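Local atomic coordinates of spore germination protein B3 (Bacillus subtilis subsp. subtilis, PDB entry 3N54), a protein that takes part in the spore germination response to a mixture of L-asparagine, glucose, fructose and potassium ions, as a lipoprotein component of a germinant receptor. Residues Val157-Gly162 with Gly188-Val193. Sequence-based numbering, arbitrary orientation.
Sequences VYSQNG and GSNKLV
The side chains of S159 and N190 join the C-terminal end of helix 152-160 to the turn of the beta hairpin formed by strands 177-186 and 191-196. S159 lies in the last turn of the helix. N190 lies in the hairpin turn and has positive phi. The CA atoms of the two residues are 6.3 Å apart, and this pair accounts for most of the contact. N190 extends its carboxamide toward the helix. The S159 hydroxyl lies about equally far from both ends of this amide: OG is 3.0 Å from N190 OD1 and 2.9 Å from N190 ND2. OG can donate to N190 OD1, but the same proton can also go to A155 O, one turn back in the helix. The S159 torsion (chi1 -60°) sets OG beside its own backbone N, within reach of that carbonyl. S159 CB also comes close to the amide. N190 ND2 is hydrogen-bonded to N86 OD1, so the buried amide links the helix end to N86. An alanine in place of N190 would probably leave N86 OD1 without this donor and open a gap beside S159. G162, with positive phi, is the C-prime residue of a Schellman motif that ends the helix. In the other segment S189 OG accepts from K191 N at 3.2 Å, an ST turn with N190 at its middle. The contact lies at one edge of the five-stranded mixed sheet, where 191-196 is an outermost strand. V87 and D88 of helix 87-94 touch N190, and D88 also touches S159. Y165 of strand 165-172 packs against both residues, and I185 of strand 177-186 against N190.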
ATOM      1  N   VAL A 157     -10.783  -5.784   4.979  1.00 41.73           N
ATOM      2  CA  VAL A 157     -11.206  -5.560   6.354  1.00 42.65           C
ATOM      3  C   VAL A 157     -10.823  -4.142   6.817  1.00 41.90           C
ATOM      4  O   VAL A 157     -11.609  -3.492   7.505  1.00 42.63           O
ATOM      5  CB  VAL A 157     -10.657  -6.653   7.306  1.00 43.46           C
ATOM      6  CG1 VAL A 157     -10.756  -6.218   8.757  1.00 45.25           C
ATOM      7  CG2 VAL A 157     -11.417  -7.969   7.089  1.00 44.00           C
ATOM      8  N   TYR A 158      -9.652  -3.653   6.407  1.00 40.31           N
ATOM      9  CA  TYR A 158      -9.242  -2.288   6.742  1.00 40.52           C
ATOM     10  C   TYR A 158     -10.232  -1.257   6.195  1.00 41.35           C
ATOM     11  O   TYR A 158     -10.656  -0.358   6.911  1.00 42.14           O
ATOM     12  CB  TYR A 158      -7.842  -1.951   6.212  1.00 38.91           C
ATOM     13  CG  TYR A 158      -6.682  -2.729   6.799  1.00 39.58           C
ATOM     14  CD1 TYR A 158      -5.495  -2.860   6.084  1.00 39.24           C
ATOM     15  CD2 TYR A 158      -6.765  -3.340   8.052  1.00 41.79           C
ATOM     16  CE1 TYR A 158      -4.407  -3.554   6.605  1.00 40.67           C
ATOM     17  CE2 TYR A 158      -5.686  -4.044   8.578  1.00 43.29           C
ATOM     18  CZ  TYR A 158      -4.508  -4.144   7.848  1.00 42.65           C
ATOM     19  OH  TYR A 158      -3.435  -4.832   8.361  1.00 44.37           O
ATOM     20  N   SER A 159     -10.575  -1.390   4.921  1.00 41.52           N
ATOM     21  CA  SER A 159     -11.541  -0.508   4.271  1.00 43.59           C
ATOM     22  C   SER A 159     -12.886  -0.498   4.991  1.00 45.82           C
ATOM     23  O   SER A 159     -13.428   0.563   5.322  1.00 47.98           O
ATOM     24  CB  SER A 159     -11.783  -0.976   2.842  1.00 43.53           C
ATOM     25  OG  SER A 159     -10.578  -0.964   2.098  1.00 44.36           O
ATOM     26  N   GLN A 160     -13.400  -1.689   5.254  1.00 45.85           N
ATOM     27  CA  GLN A 160     -14.725  -1.842   5.833  1.00 48.45           C
ATOM     28  C   GLN A 160     -14.819  -1.307   7.255  1.00 49.68           C
ATOM     29  O   GLN A 160     -15.905  -0.941   7.704  1.00 52.47           O
ATOM     30  CB  GLN A 160     -15.147  -3.318   5.799  1.00 48.63           C
ATOM     31  CG  GLN A 160     -15.261  -3.870   4.396  1.00 48.57           C
ATOM     32  CD  GLN A 160     -15.510  -5.366   4.362  1.00 50.38           C
ATOM     33  OE1 GLN A 160     -14.703  -6.130   3.836  1.00 51.21           O
ATOM     34  NE2 GLN A 160     -16.623  -5.790   4.923  1.00 52.70           N
ATOM     35  N   ASN A 161     -13.691  -1.260   7.958  1.00 48.05           N
ATOM     36  CA  ASN A 161     -13.682  -0.845   9.354  1.00 49.77           C
ATOM     37  C   ASN A 161     -13.163   0.574   9.578  1.00 49.76           C
ATOM     38  O   ASN A 161     -12.987   0.998  10.720  1.00 51.33           O
ATOM     39  CB  ASN A 161     -12.908  -1.864  10.199  1.00 49.57           C
ATOM     40  CG  ASN A 161     -13.628  -3.212  10.296  1.00 51.14           C
ATOM     41  OD1 ASN A 161     -13.739  -3.786  11.375  1.00 55.90           O
ATOM     42  ND2 ASN A 161     -14.129  -3.707   9.174  1.00 50.28           N
ATOM     43  N   GLY A 162     -12.947   1.315   8.495  1.00 48.29           N
ATOM     44  CA  GLY A 162     -12.557   2.720   8.593  1.00 49.04           C
ATOM     45  C   GLY A 162     -11.107   2.995   8.957  1.00 47.33           C
ATOM     46  O   GLY A 162     -10.814   3.982   9.627  1.00 48.91           O
ATOM     47  N   GLY A 188     -12.359   6.125   5.084  1.00 52.84           N
ATOM     48  CA  GLY A 188     -13.572   6.736   4.557  1.00 55.66           C
ATOM     49  C   GLY A 188     -13.588   6.695   3.040  1.00 54.86           C
ATOM     50  O   GLY A 188     -14.312   5.896   2.443  1.00 54.98           O
ATOM     51  N   SER A 189     -12.781   7.555   2.421  1.00 53.86           N
ATOM     52  CA  SER A 189     -12.710   7.629   0.965  1.00 53.50           C
ATOM     53  C   SER A 189     -12.122   6.360   0.364  1.00 50.31           C
ATOM     54  O   SER A 189     -12.487   5.953  -0.737  1.00 50.66           O
ATOM     55  CB  SER A 189     -11.853   8.812   0.539  1.00 53.65           C
ATOM     56  OG  SER A 189     -10.500   8.599   0.911  1.00 51.13           O
ATOM     57  N   ASN A 190     -11.186   5.750   1.087  1.00 47.48           N
ATOM     58  CA  ASN A 190     -10.508   4.560   0.613  1.00 44.99           C
ATOM     59  C   ASN A 190      -9.698   4.894  -0.655  1.00 43.81           C
ATOM     60  O   ASN A 190      -9.521   4.051  -1.535  1.00 43.13           O
ATOM     61  CB  ASN A 190     -11.549   3.468   0.352  1.00 46.18           C
ATOM     62  CG  ASN A 190     -11.136   2.112   0.858  1.00 44.82           C
ATOM     63  OD1 ASN A 190     -10.111   1.942   1.503  1.00 45.36           O
ATOM     64  ND2 ASN A 190     -11.960   1.133   0.572  1.00 48.01           N
ATOM     65  N   LYS A 191      -9.219   6.137  -0.730  1.00 43.48           N
ATOM     66  CA  LYS A 191      -8.436   6.627  -1.857  1.00 43.21           C
ATOM     67  C   LYS A 191      -6.985   6.827  -1.461  1.00 41.02           C
ATOM     68  O   LYS A 191      -6.673   7.071  -0.285  1.00 40.60           O
ATOM     69  CB  LYS A 191      -8.993   7.958  -2.363  1.00 46.08           C
ATOM     70  CG  LYS A 191     -10.367   7.851  -2.973  1.00 49.05           C
ATOM     71  CD  LYS A 191     -10.879   9.202  -3.446  1.00 53.07           C
ATOM     72  CE  LYS A 191     -12.266   9.072  -4.055  1.00 56.19           C
ATOM     73  NZ  LYS A 191     -12.754  10.358  -4.610  1.00 61.40           N
ATOM     74  N   LEU A 192      -6.096   6.736  -2.444  1.00 39.85           N
ATOM     75  CA  LEU A 192      -4.680   6.968  -2.201  1.00 37.92           C
ATOM     76  C   LEU A 192      -4.461   8.480  -2.144  1.00 39.16           C
ATOM     77  O   LEU A 192      -4.850   9.200  -3.068  1.00 40.79           O
ATOM     78  CB  LEU A 192      -3.812   6.300  -3.274  1.00 37.11           C
ATOM     79  CG  LEU A 192      -2.291   6.516  -3.178  1.00 36.58           C
ATOM     80  CD1 LEU A 192      -1.512   5.301  -3.701  1.00 35.05           C
ATOM     81  CD2 LEU A 192      -1.848   7.807  -3.900  1.00 36.87           C
ATOM     82  N   VAL A 193      -3.864   8.956  -1.051  1.00 38.44           N
ATOM     83  CA  VAL A 193      -3.636  10.397  -0.853  1.00 39.86           C
ATOM     84  C   VAL A 193      -2.167  10.785  -1.002  1.00 39.28           C
ATOM     85  O   VAL A 193      -1.838  11.971  -1.011  1.00 41.24           O
ATOM     86  CB  VAL A 193      -4.166  10.877   0.514  1.00 40.76           C
ATOM     87  CG1 VAL A 193      -5.691  10.723   0.581  1.00 41.98           C
ATOM     88  CG2 VAL A 193      -3.488  10.134   1.657  1.00 39.08           C
TER